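Local coordinates for GDSL-like protein (Roseburia intestinalis L1-82, PDB 6HFZ) that removes acetyl groups from complex beta-mannans as a two-domain esterase of the GDSL/SGNH hydrolase clan, at residues G81-F86 / V109-T114; H116-Y121 / H155-R160; I280-E285 / V364-S369; I307-A312 / E340-K345. All blocks are in the same frame, centred on the assembly; numbering follows the deposited sequence.

Interaction 1 of 4, residues G81-F86 / V109-T114; sequences GTTSQF and VNDDST. With ACT (acetate ion), chain E.
The carboxylate of D111 accepts from S84 through the syn sides of both its oxygens, and the carboxamide of N110 carries T82 O over one of its faces, 3.1 Å from N110 CG. At the amide nitrogen of N110 sits an acetate ion, probably from the crystallisation solution: N110 ND2 donates to ACT OXT over 2.7 Å, nearly straight at 165°. The same oxygen is reached by the backbone, G81 N lying 2.8 Å from ACT OXT. D111 OD1 accepts S84 N on its syn lone pair in a straight bond of 2.8 Å, while S84 OG donates to D111 OD2 over 2.6 Å, slightly out of the carboxylate plane. S84 OG reaches it by standing between its own backbone N and carbonyl carbon (chi1 65°). T83 CB rests 3.3 Å from D111 OD1, and T83 OG1 caps the following helix through a weak bond from Q85 N. D111 OD2 also takes a bond from H155 NE2; an alanine here would probably leave S84 N, S84 OG and that histidine without their acceptor and let the start of helix 84-96 shift. The acetate is further held by S41 N and H193 NE2. Two N-H groups, from a glycine and an asparagine, converging on one oxygen are consistent with the oxyanion hole of SGNH hydrolases, near a likely Ser-His-Asp triad.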
loop_
_atom_site.group_PDB
_atom_site.type_symbol
_atom_site.label_atom_id
_atom_site.label_comp_id
_atom_site.label_asym_id
_atom_site.label_seq_id
_atom_site.Cartn_x
_atom_site.Cartn_y
_atom_site.Cartn_z
ATOM N N GLY A 81 -6.989 -0.623 3.622
ATOM C CA GLY A 81 -7.804 -0.908 2.465
ATOM C C GLY A 81 -7.247 -0.298 1.184
ATOM O O GLY A 81 -8.044 0.079 0.301
ATOM N N THR A 82 -5.919 -0.273 1.055
ATOM C CA THR A 82 -5.236 0.208 -0.135
ATOM C C THR A 82 -4.101 -0.736 -0.543
ATOM O O THR A 82 -3.622 -1.572 0.231
ATOM C CB THR A 82 -4.719 1.645 0.009
ATOM O OG1 THR A 82 -3.649 1.638 0.933
ATOM C CG2 THR A 82 -5.804 2.622 0.425
ATOM N N THR A 83 -3.679 -0.574 -1.800
ATOM C CA THR A 83 -2.844 -1.560 -2.516
ATOM C C THR A 83 -1.494 -0.961 -2.855
ATOM O O THR A 83 -1.264 0.258 -2.643
ATOM C CB THR A 83 -3.553 -1.979 -3.825
ATOM O OG1 THR A 83 -3.590 -0.879 -4.741
ATOM C CG2 THR A 83 -4.961 -2.470 -3.574
ATOM N N SER A 84 -0.655 -1.762 -3.531
ATOM C CA SER A 84 0.633 -1.320 -4.020
ATOM C C SER A 84 0.452 -0.284 -5.133
ATOM O O SER A 84 1.376 0.486 -5.390
ATOM C CB SER A 84 1.474 -2.476 -4.495
ATOM O OG SER A 84 0.897 -3.109 -5.631
ATOM N N GLN A 85 -0.724 -0.260 -5.785
ATOM C CA GLN A 85 -0.997 0.785 -6.825
ATOM C C GLN A 85 -1.060 2.172 -6.150
ATOM O O GLN A 85 -0.466 3.124 -6.648
ATOM C CB GLN A 85 -2.243 0.424 -7.637
ATOM C CG GLN A 85 -2.532 1.369 -8.796
ATOM C CD GLN A 85 -3.637 0.805 -9.652
ATOM O OE1 GLN A 85 -4.242 -0.216 -9.324
ATOM N NE2 GLN A 85 -3.949 1.471 -10.761
ATOM N N PHE A 86 -1.725 2.281 -4.996
ATOM C CA PHE A 86 -1.653 3.555 -4.250
ATOM C C PHE A 86 -0.244 3.744 -3.670
ATOM O O PHE A 86 0.320 4.842 -3.703
ATOM C CB PHE A 86 -2.755 3.618 -3.219
ATOM C CG PHE A 86 -2.842 4.908 -2.434
ATOM C CD1 PHE A 86 -2.480 6.128 -2.989
ATOM C CD2 PHE A 86 -3.359 4.905 -1.156
ATOM C CE1 PHE A 86 -2.590 7.311 -2.269
ATOM C CE2 PHE A 86 -3.480 6.092 -0.442
ATOM C CZ PHE A 86 -3.095 7.290 -1.005
ATOM N N VAL A 109 -2.087 -9.078 1.063
ATOM C CA VAL A 109 -3.509 -9.361 1.236
ATOM C C VAL A 109 -4.337 -8.110 0.925
ATOM O O VAL A 109 -5.530 -7.988 1.358
ATOM C CB VAL A 109 -3.841 -9.918 2.626
ATOM C CG1 VAL A 109 -3.292 -11.338 2.796
ATOM C CG2 VAL A 109 -3.368 -9.032 3.769
ATOM N N ASN A 110 -3.756 -7.181 0.178
ATOM C CA ASN A 110 -4.475 -6.021 -0.332
ATOM C C ASN A 110 -4.556 -6.113 -1.859
ATOM O O ASN A 110 -5.650 -6.100 -2.444
ATOM C CB ASN A 110 -3.798 -4.707 0.073
ATOM C CG ASN A 110 -3.991 -4.381 1.536
ATOM O OD1 ASN A 110 -3.104 -4.640 2.353
ATOM N ND2 ASN A 110 -5.190 -3.916 1.886
ATOM N N ASP A 111 -3.390 -6.259 -2.485
ATOM C CA ASP A 111 -3.265 -6.548 -3.911
ATOM C C ASP A 111 -4.018 -7.853 -4.196
ATOM O O ASP A 111 -3.928 -8.787 -3.415
ATOM C CB ASP A 111 -1.814 -6.747 -4.351
ATOM C CG ASP A 111 -0.979 -5.478 -4.336
ATOM O OD1 ASP A 111 -1.430 -4.477 -3.685
ATOM O OD2 ASP A 111 0.090 -5.483 -4.967
ATOM N N ASP A 112 -4.736 -7.915 -5.329
ATOM C CA ASP A 112 -5.212 -9.206 -5.878
ATOM C C ASP A 112 -4.024 -9.904 -6.553
ATOM O O ASP A 112 -3.030 -9.248 -6.908
ATOM C CB ASP A 112 -6.343 -9.012 -6.894
ATOM C CG ASP A 112 -7.630 -8.433 -6.313
ATOM O OD1 ASP A 112 -7.959 -8.779 -5.161
ATOM O OD2 ASP A 112 -8.291 -7.648 -7.040
ATOM N N SER A 113 -4.078 -11.248 -6.660
ATOM C CA SER A 113 -2.949 -12.009 -7.220
ATOM C C SER A 113 -3.041 -12.041 -8.748
ATOM O O SER A 113 -3.403 -13.069 -9.358
ATOM C CB SER A 113 -2.857 -13.419 -6.645
ATOM O OG SER A 113 -1.515 -13.916 -6.776
ATOM N N THR A 114 -2.718 -10.900 -9.378
ATOM C CA THR A 114 -2.966 -10.706 -10.790
ATOM C C THR A 114 -1.758 -10.038 -11.398
ATOM O O THR A 114 -0.991 -9.399 -10.692
ATOM C CB THR A 114 -4.226 -9.859 -11.068
ATOM O OG1 THR A 114 -4.024 -8.539 -10.546
ATOM C CG2 THR A 114 -5.493 -10.509 -10.551
HETATM C C ACT E . -6.640 -4.182 4.785
HETATM O O ACT E . -7.841 -4.168 5.199
HETATM O OXT ACT E . -6.064 -3.181 4.349
HETATM C CH3 ACT E . -5.834 -5.441 4.787
#

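Interaction 2 of 4, residues H116-Y121 / H155-R160; sequences HFMETY and HGRIAR
Y121 and H155 lie flat on one another between helices 115-129 and 152-161. Their rings make a face-to-face stack, centroids 3.5 Å apart and planes only 7° from parallel, although the two side chains arrive at about a right angle to each other. H155 CD2 hovers over the centre of the tyrosine ring, 3.3 Å from Y121 CG, and H155 CB adds a CH-pi contact 3.9 Å from the Y121 ring centroid. I158 closes the edge of that ring, with I158 CB 4.0 Å from Y121 CD2. Y121 CG stands anti to its backbone N (chi1 -164°). Beside the stack, the selenomethionine M118 crosses I158 obliquely, M118 CG lying 3.7 Å from I158 CD1, and its selenium packs on the aliphatic part of R157; M118 has a second conformer, and both contacts belong to the one modelled here.

Further out, the axes of the two helical segments approach to 9.5 Å and cross at -38°. L139 and H141 of strand 136-141 also touch Y121, and H141 touches H155, while the imidazole is fixed by S108 at ND1 and by the D111 carboxylate at NE2. An alanine in place of Y121 would probably uncover one face of the imidazole and the flank of I158, and give the H155 ring some freedom to tilt. With a carboxylate at one nitrogen and an electron-rich ring over its face, a positive charge on H155 would probably be stabilised, should it be protonated.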
loop_
_atom_site.group_PDB
_atom_site.type_symbol
_atom_site.label_atom_id
_atom_site.label_comp_id
_atom_site.label_asym_id
_atom_site.label_seq_id
_atom_site.Cartn_x
_atom_site.Cartn_y
_atom_site.Cartn_z
ATOM N N HIS A 116 -1.700 -7.346 -13.155
ATOM C CA HIS A 116 -1.849 -5.909 -12.879
ATOM C C HIS A 116 -1.092 -5.531 -11.595
ATOM O O HIS A 116 -0.299 -4.596 -11.612
ATOM C CB HIS A 116 -3.334 -5.550 -12.787
ATOM C CG HIS A 116 -3.574 -4.165 -12.306
ATOM N ND1 HIS A 116 -3.360 -3.048 -13.102
ATOM C CD2 HIS A 116 -3.951 -3.700 -11.091
ATOM C CE1 HIS A 116 -3.598 -1.963 -12.387
ATOM N NE2 HIS A 116 -3.976 -2.335 -11.161
ATOM N N PHE A 117 -1.368 -6.239 -10.490
ATOM C CA PHE A 117 -0.709 -5.989 -9.216
ATOM C C PHE A 117 0.763 -6.415 -9.208
ATOM O O PHE A 117 1.578 -5.809 -8.501
ATOM C CB PHE A 117 -1.574 -6.544 -8.069
ATOM C CG PHE A 117 -2.795 -5.692 -7.826
ATOM C CD1 PHE A 117 -2.681 -4.397 -7.327
ATOM C CD2 PHE A 117 -4.071 -6.176 -8.111
ATOM C CE1 PHE A 117 -3.804 -3.600 -7.166
ATOM C CE2 PHE A 117 -5.198 -5.389 -7.907
ATOM C CZ PHE A 117 -5.061 -4.104 -7.433
HETATM N N MSE A 118 1.135 -7.434 -9.990
HETATM C CA MSE A 118 2.553 -7.723 -10.173
HETATM C C MSE A 118 3.249 -6.476 -10.723
HETATM O O MSE A 118 4.344 -6.117 -10.276
HETATM C CB MSE A 118 2.924 -8.926 -11.040
HETATM C CG MSE A 118 4.370 -9.251 -10.793
HETATM SE SE MSE A 118 4.839 -11.011 -11.556
HETATM C CE MSE A 118 3.672 -10.921 -13.144
ATOM N N GLU A 119 2.597 -5.814 -11.680
ATOM C CA GLU A 119 3.173 -4.639 -12.333
ATOM C C GLU A 119 3.239 -3.437 -11.378
ATOM O O GLU A 119 4.273 -2.775 -11.295
ATOM C CB GLU A 119 2.382 -4.319 -13.605
ATOM C CG GLU A 119 3.067 -3.274 -14.468
ATOM C CD GLU A 119 2.398 -2.943 -15.799
ATOM O OE1 GLU A 119 1.359 -3.559 -16.141
ATOM O OE2 GLU A 119 2.882 -2.046 -16.484
ATOM N N THR A 120 2.157 -3.184 -10.634
ATOM C CA THR A 120 2.166 -2.070 -9.678
ATOM C C THR A 120 3.198 -2.331 -8.568
ATOM O O THR A 120 3.926 -1.416 -8.158
ATOM C CB THR A 120 0.778 -1.706 -9.144
ATOM O OG1 THR A 120 0.295 -2.811 -8.364
ATOM C CG2 THR A 120 -0.233 -1.411 -10.233
ATOM N N TYR A 121 3.231 -3.540 -8.000
ATOM C CA TYR A 121 4.229 -3.881 -6.971
ATOM C C TYR A 121 5.667 -3.757 -7.491
ATOM O O TYR A 121 6.544 -3.292 -6.762
ATOM C CB TYR A 121 3.931 -5.287 -6.490
ATOM C CG TYR A 121 4.544 -5.766 -5.216
ATOM C CD1 TYR A 121 3.904 -5.528 -4.015
ATOM C CD2 TYR A 121 5.629 -6.637 -5.239
ATOM C CE1 TYR A 121 4.357 -6.096 -2.846
ATOM C CE2 TYR A 121 6.097 -7.204 -4.073
ATOM C CZ TYR A 121 5.456 -6.929 -2.876
ATOM O OH TYR A 121 5.840 -7.534 -1.706
ATOM N N HIS A 155 3.888 -11.353 -5.878
ATOM C CA HIS A 155 4.874 -10.578 -5.149
ATOM C C HIS A 155 6.227 -11.302 -5.053
ATOM O O HIS A 155 7.310 -10.666 -5.053
ATOM C CB HIS A 155 4.306 -10.166 -3.808
ATOM C CG HIS A 155 3.141 -9.244 -3.945
ATOM N ND1 HIS A 155 2.315 -8.947 -2.868
ATOM C CD2 HIS A 155 2.694 -8.517 -4.991
ATOM C CE1 HIS A 155 1.381 -8.096 -3.294
ATOM N NE2 HIS A 155 1.615 -7.779 -4.571
ATOM N N GLY A 156 6.163 -12.621 -4.909
ATOM C CA GLY A 156 7.346 -13.461 -4.794
ATOM C C GLY A 156 8.187 -13.462 -6.063
ATOM O O GLY A 156 9.421 -13.630 -5.986
ATOM N N ARG A 157 7.540 -13.354 -7.219
ATOM C CA ARG A 157 8.252 -13.259 -8.501
ATOM C C ARG A 157 9.098 -11.999 -8.512
ATOM O O ARG A 157 10.230 -12.006 -9.044
ATOM C CB ARG A 157 7.303 -13.251 -9.693
ATOM C CG ARG A 157 6.598 -14.580 -9.895
ATOM C CD ARG A 157 5.480 -14.471 -10.921
ATOM N NE ARG A 157 4.996 -15.790 -11.317
ATOM C CZ ARG A 157 3.791 -16.045 -11.829
ATOM N NH1 ARG A 157 2.996 -15.057 -12.204
ATOM N NH2 ARG A 157 3.370 -17.301 -11.919
ATOM N N ILE A 158 8.566 -10.922 -7.925
ATOM C CA ILE A 158 9.328 -9.674 -7.780
ATOM C C ILE A 158 10.437 -9.835 -6.745
ATOM O O ILE A 158 11.559 -9.350 -6.966
ATOM C CB ILE A 158 8.399 -8.483 -7.447
ATOM C CG1 ILE A 158 7.353 -8.291 -8.541
ATOM C CG2 ILE A 158 9.201 -7.220 -7.170
ATOM C CD1 ILE A 158 7.901 -8.289 -9.979
ATOM N N ALA A 159 10.151 -10.501 -5.620
ATOM C CA ALA A 159 11.157 -10.774 -4.628
ATOM C C ALA A 159 12.377 -11.469 -5.255
ATOM O O ALA A 159 13.506 -11.067 -4.964
ATOM C CB ALA A 159 10.593 -11.621 -3.518
ATOM N N ARG A 160 12.144 -12.484 -6.085
ATOM C CA ARG A 160 13.253 -13.314 -6.611
ATOM C C ARG A 160 13.970 -12.503 -7.707
ATOM O O ARG A 160 15.229 -12.544 -7.803
ATOM C CB ARG A 160 12.690 -14.660 -7.087
ATOM C CG ARG A 160 12.323 -15.612 -5.954
ATOM C CD ARG A 160 11.891 -16.987 -6.431
ATOM N NE ARG A 160 10.763 -16.948 -7.326
ATOM C CZ ARG A 160 9.495 -16.985 -6.937
ATOM N NH1 ARG A 160 9.169 -17.004 -5.645
ATOM N NH2 ARG A 160 8.577 -17.075 -7.871
#

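Interaction 3 of 4, residues I280-E285 / V364-S369; sequences ITLDVE and VSVIGS
Facing layers of the beta-sandwich in the second domain meet where L282 and V284 pack on V366. Strand 279-286 belongs to the five-stranded antiparallel sheet and strand 361-370 to the other antiparallel sheet, so this is a contact across the sandwich core, made by side chains and not by backbone pairing. The two segments run in roughly the same direction, 28° apart, with their axes approaching to 6.3 Å. V366 sends one methyl to each partner. Its CG1 meets the valine, V366 CG1 to V284 CG2 being 3.9 Å, while V366 CG2 fits against both methyls of the leucine, L282 CD2 at 4.0 Å. I289 and H241 add further side chains to this core.

Toward the end of the segments the backbones draw together, and E285 and G368 come closest, their CA atoms 5.7 Å apart. V284 CG1, anti to its backbone N (chi1 -177°), lies 3.5 Å from G368 CA. A glycine suits this spot: a side chain on it would run into V284 CG1 and E285 O. The bare alpha carbon instead makes a CA-H...O contact, G368 CA to E285 O at 3.6 Å. A water then bridges the two strands, donating to E285 O over 3.2 Å and, more weakly, to G368 O over 3.4 Å.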
loop_
_atom_site.group_PDB
_atom_site.type_symbol
_atom_site.label_atom_id
_atom_site.label_comp_id
_atom_site.label_asym_id
_atom_site.label_seq_id
_atom_site.Cartn_x
_atom_site.Cartn_y
_atom_site.Cartn_z
ATOM N N ILE A 280 -15.500 18.474 -12.987
ATOM C CA ILE A 280 -14.130 18.908 -12.870
ATOM C C ILE A 280 -13.358 18.318 -14.055
ATOM O O ILE A 280 -13.691 17.224 -14.492
ATOM C CB ILE A 280 -13.559 18.455 -11.511
ATOM C CG1 ILE A 280 -12.112 18.924 -11.317
ATOM C CG2 ILE A 280 -13.701 16.942 -11.365
ATOM C CD1 ILE A 280 -11.536 18.538 -9.935
ATOM N N THR A 281 -12.407 19.073 -14.583
ATOM C CA THR A 281 -11.551 18.635 -15.696
ATOM C C THR A 281 -10.087 18.775 -15.258
ATOM O O THR A 281 -9.687 19.735 -14.533
ATOM C CB THR A 281 -11.840 19.406 -16.993
ATOM O OG1 THR A 281 -11.560 20.779 -16.731
ATOM C CG2 THR A 281 -13.267 19.251 -17.461
ATOM N N LEU A 282 -9.300 17.762 -15.633
ATOM C CA LEU A 282 -7.904 17.646 -15.327
ATOM C C LEU A 282 -7.163 17.236 -16.590
ATOM O O LEU A 282 -7.662 16.403 -17.329
ATOM C CB LEU A 282 -7.671 16.529 -14.299
ATOM C CG LEU A 282 -8.457 16.595 -13.000
ATOM C CD1 LEU A 282 -9.746 15.813 -13.053
ATOM C CD2 LEU A 282 -7.587 16.116 -11.837
ATOM N N ASP A 283 -5.939 17.748 -16.732
ATOM C CA ASP A 283 -4.935 17.266 -17.650
ATOM C C ASP A 283 -4.040 16.259 -16.917
ATOM O O ASP A 283 -3.451 16.592 -15.900
ATOM C CB ASP A 283 -4.037 18.410 -18.140
ATOM C CG ASP A 283 -4.735 19.447 -19.013
ATOM O OD1 ASP A 283 -5.805 19.128 -19.562
ATOM O OD2 ASP A 283 -4.189 20.569 -19.137
ATOM N N VAL A 284 -3.961 15.030 -17.444
ATOM C CA VAL A 284 -3.226 13.953 -16.781
ATOM C C VAL A 284 -2.360 13.226 -17.810
ATOM O O VAL A 284 -2.892 12.520 -18.666
ATOM C CB VAL A 284 -4.167 12.974 -16.060
ATOM C CG1 VAL A 284 -3.343 11.918 -15.317
ATOM C CG2 VAL A 284 -5.154 13.697 -15.120
ATOM N N GLU A 285 -1.041 13.368 -17.656
ATOM C CA GLU A 285 -0.043 12.726 -18.506
ATOM C C GLU A 285 0.225 11.280 -18.037
ATOM O O GLU A 285 0.378 11.002 -16.830
ATOM C CB GLU A 285 1.264 13.518 -18.502
ATOM C CG GLU A 285 2.197 13.128 -19.638
ATOM C CD GLU A 285 3.368 14.075 -19.920
ATOM O OE1 GLU A 285 4.119 13.800 -20.869
ATOM O OE2 GLU A 285 3.523 15.086 -19.208
ATOM N N VAL A 364 -10.635 12.042 -4.538
ATOM C CA VAL A 364 -9.392 12.193 -3.825
ATOM C C VAL A 364 -8.264 12.564 -4.805
ATOM O O VAL A 364 -7.469 13.472 -4.568
ATOM C CB VAL A 364 -9.049 10.926 -3.022
ATOM C CG1 VAL A 364 -7.651 11.022 -2.393
ATOM C CG2 VAL A 364 -10.137 10.593 -1.995
ATOM N N SER A 365 -8.144 11.865 -5.942
ATOM C CA SER A 365 -7.063 12.107 -6.864
ATOM C C SER A 365 -7.391 11.489 -8.218
ATOM O O SER A 365 -8.195 10.570 -8.283
ATOM C CB SER A 365 -5.720 11.528 -6.395
ATOM O OG SER A 365 -5.635 10.099 -6.633
ATOM N N VAL A 366 -6.724 11.994 -9.270
ATOM C CA VAL A 366 -6.568 11.182 -10.512
ATOM C C VAL A 366 -5.081 10.893 -10.688
ATOM O O VAL A 366 -4.236 11.796 -10.545
ATOM C CB VAL A 366 -7.146 11.906 -11.746
ATOM C CG1 VAL A 366 -6.967 11.043 -12.999
ATOM C CG2 VAL A 366 -8.609 12.289 -11.527
ATOM N N ILE A 367 -4.714 9.630 -10.947
ATOM C CA ILE A 367 -3.297 9.248 -10.997
ATOM C C ILE A 367 -2.898 8.945 -12.442
ATOM O O ILE A 367 -3.503 8.121 -13.107
ATOM C CB ILE A 367 -2.973 8.044 -10.088
ATOM C CG1 ILE A 367 -3.303 8.320 -8.620
ATOM C CG2 ILE A 367 -1.519 7.607 -10.253
ATOM C CD1 ILE A 367 -3.304 7.085 -7.706
ATOM N N GLY A 368 -1.838 9.600 -12.897
ATOM C CA GLY A 368 -1.265 9.311 -14.171
ATOM C C GLY A 368 0.034 8.549 -14.001
ATOM O O GLY A 368 0.896 8.965 -13.213
ATOM N N SER A 369 0.214 7.489 -14.796
ATOM C CA SER A 369 1.378 6.653 -14.661
ATOM C C SER A 369 2.037 6.415 -16.012
ATOM O O SER A 369 1.345 6.340 -17.023
ATOM C CB SER A 369 0.990 5.353 -14.026
ATOM O OG SER A 369 0.354 5.585 -12.786
HETATM O O HOH W 1 3.133 9.836 -15.649
#

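Interaction 4 of 4, residues I307-A312 / E340-K345; sequences IVDGDA and ENKVHK
D309 CG is anti to its carbonyl carbon (chi1 -66°), and H344 CG is placed in the same way (chi1 -63°). Between the two side chains, H344 ND1 donates to the syn lone pair of D309 OD2, over 2.6 Å and at 167°, with the oxygen in the plane of the ring. The other carboxylate oxygen is used by the backbone: K345 N bonds to D309 OD1 over 2.9 Å, meeting it nearly along its C-O axis. In return D309 N gives a straight bond of 2.8 Å to K345 O, so residue D309 grips the strand through main chain and side chain alike. This happens where strand 303-308, paired antiparallel with strand 342-352, runs into a type I' beta turn from V308 to D311, closed by D311 N to V308 O at 3.0 Å. D309 and G310 occupy the two central places, both with positive phi. Beyond the carboxylate, K342 reaches tip to tip toward the aspartate as a long salt bridge, K342 NZ to D309 OD2 3.8 Å, and a second long one runs from K342 NZ to E340 OE2. K342 CG meanwhile rests over one face of the H344 ring, toward its rim. H344 NE2 donates to E340 O over 2.7 Å; since both ring nitrogens act as donors, the histidine is probably protonated and positively charged beside D309.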
loop_
_atom_site.group_PDB
_atom_site.type_symbol
_atom_site.label_atom_id
_atom_site.label_comp_id
_atom_site.label_asym_id
_atom_site.label_seq_id
_atom_site.Cartn_x
_atom_site.Cartn_y
_atom_site.Cartn_z
ATOM N N ILE A 307 -14.649 10.178 -17.563
ATOM C CA ILE A 307 -14.525 10.132 -18.977
ATOM C C ILE A 307 -13.105 10.542 -19.336
ATOM O O ILE A 307 -12.604 11.554 -18.854
ATOM C CB ILE A 307 -15.538 11.084 -19.629
ATOM C CG1 ILE A 307 -16.976 10.695 -19.280
ATOM C CG2 ILE A 307 -15.320 11.136 -21.139
ATOM C CD1 ILE A 307 -18.012 11.679 -19.791
ATOM N N VAL A 308 -12.459 9.762 -20.210
ATOM C CA VAL A 308 -11.110 10.038 -20.600
ATOM C C VAL A 308 -11.138 10.395 -22.098
ATOM O O VAL A 308 -11.709 9.622 -22.876
ATOM C CB VAL A 308 -10.177 8.854 -20.287
ATOM C CG1 VAL A 308 -8.768 9.082 -20.788
ATOM C CG2 VAL A 308 -10.145 8.582 -18.799
ATOM N N ASP A 309 -10.548 11.545 -22.440
ATOM C CA ASP A 309 -10.348 12.010 -23.823
ATOM C C ASP A 309 -11.685 12.036 -24.592
ATOM O O ASP A 309 -11.743 11.600 -25.752
ATOM C CB ASP A 309 -9.343 11.078 -24.516
ATOM C CG ASP A 309 -7.943 11.143 -23.929
ATOM O OD1 ASP A 309 -7.552 12.266 -23.509
ATOM O OD2 ASP A 309 -7.250 10.063 -23.898
ATOM N N GLY A 310 -12.759 12.449 -23.912
ATOM C CA GLY A 310 -14.103 12.553 -24.487
ATOM C C GLY A 310 -14.740 11.229 -24.891
ATOM O O GLY A 310 -15.762 11.219 -25.588
ATOM N N ASP A 311 -14.200 10.095 -24.442
ATOM C CA ASP A 311 -14.747 8.790 -24.785
ATOM C C ASP A 311 -15.957 8.536 -23.875
ATOM O O ASP A 311 -15.963 7.624 -23.027
ATOM C CB ASP A 311 -13.677 7.703 -24.678
ATOM C CG ASP A 311 -14.082 6.339 -25.209
ATOM O OD1 ASP A 311 -15.217 6.210 -25.727
ATOM O OD2 ASP A 311 -13.284 5.400 -25.023
ATOM N N ALA A 312 -16.980 9.381 -24.045
ATOM C CA ALA A 312 -18.075 9.519 -23.098
ATOM C C ALA A 312 -19.009 8.319 -23.195
ATOM O O ALA A 312 -19.713 8.006 -22.221
ATOM C CB ALA A 312 -18.835 10.806 -23.331
ATOM N N GLU A 340 -2.067 5.179 -24.858
ATOM C CA GLU A 340 -1.128 6.060 -25.468
ATOM C C GLU A 340 -0.607 6.976 -24.368
ATOM O O GLU A 340 -1.382 7.457 -23.514
ATOM C CB GLU A 340 -1.797 6.846 -26.596
ATOM C CG GLU A 340 -0.923 7.900 -27.227
ATOM C CD GLU A 340 -1.568 8.586 -28.418
ATOM O OE1 GLU A 340 -0.810 8.941 -29.338
ATOM O OE2 GLU A 340 -2.839 8.756 -28.425
ATOM N N ASN A 341 0.704 7.156 -24.378
ATOM C CA ASN A 341 1.372 8.028 -23.453
ATOM C C ASN A 341 1.314 9.472 -23.991
ATOM O O ASN A 341 2.057 9.845 -24.882
ATOM C CB ASN A 341 2.806 7.574 -23.204
ATOM C CG ASN A 341 3.347 8.136 -21.910
ATOM O OD1 ASN A 341 2.935 9.212 -21.462
ATOM N ND2 ASN A 341 4.209 7.368 -21.271
ATOM N N LYS A 342 0.423 10.271 -23.407
ATOM C CA LYS A 342 0.177 11.641 -23.808
ATOM C C LYS A 342 -0.542 12.360 -22.664
ATOM O O LYS A 342 -0.894 11.748 -21.651
ATOM C CB LYS A 342 -0.654 11.662 -25.097
ATOM C CG LYS A 342 -2.057 11.091 -24.993
ATOM C CD LYS A 342 -2.954 11.425 -26.187
ATOM C CE LYS A 342 -4.310 10.768 -26.064
ATOM N NZ LYS A 342 -5.330 11.422 -26.923
ATOM N N VAL A 343 -0.752 13.665 -22.819
ATOM C CA VAL A 343 -1.568 14.402 -21.872
ATOM C C VAL A 343 -3.041 14.079 -22.147
ATOM O O VAL A 343 -3.592 14.517 -23.132
ATOM C CB VAL A 343 -1.280 15.918 -21.908
ATOM C CG1 VAL A 343 -1.609 16.551 -23.252
ATOM C CG2 VAL A 343 -2.042 16.642 -20.815
ATOM N N HIS A 344 -3.675 13.285 -21.282
ATOM C CA HIS A 344 -5.075 12.907 -21.398
ATOM C C HIS A 344 -5.965 13.978 -20.760
ATOM O O HIS A 344 -5.608 14.516 -19.731
ATOM C CB HIS A 344 -5.336 11.549 -20.726
ATOM C CG HIS A 344 -4.571 10.444 -21.385
ATOM N ND1 HIS A 344 -5.062 9.802 -22.503
ATOM C CD2 HIS A 344 -3.352 9.909 -21.136
ATOM C CE1 HIS A 344 -4.186 8.901 -22.910
ATOM N NE2 HIS A 344 -3.131 8.924 -22.063
ATOM N N LYS A 345 -7.142 14.205 -21.342
ATOM C CA LYS A 345 -8.132 15.025 -20.705
ATOM C C LYS A 345 -9.017 14.088 -19.884
ATOM O O LYS A 345 -9.450 13.027 -20.356
ATOM C CB LYS A 345 -8.914 15.862 -21.721
ATOM C CG LYS A 345 -10.145 16.541 -21.145
ATOM C CD LYS A 345 -10.789 17.558 -22.079
ATOM C CE LYS A 345 -12.029 18.211 -21.494
ATOM N NZ LYS A 345 -13.120 17.236 -21.258
#

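The four contacts fall into two pairs, one in each domain. Interactions 1 and 2, their centres 11 Å apart, lie in the GDSL-like catalytic domain and touch through D111 with H155 and S84 with T120, so the helix pair joins the loop carrying N110, the probable oxyanion-hole asparagine. Interactions 3 and 4, centres 10 Å apart, lie in the beta-sandwich and join where strands 279-286 and 342-352 pair, V284 O with H344 N. Along the chain interactions 1 and 2 come first, and interaction 4 is nested inside the loop closed by interaction 3. Between the pairs the centres are about 20 to 28 Å apart, without direct contact.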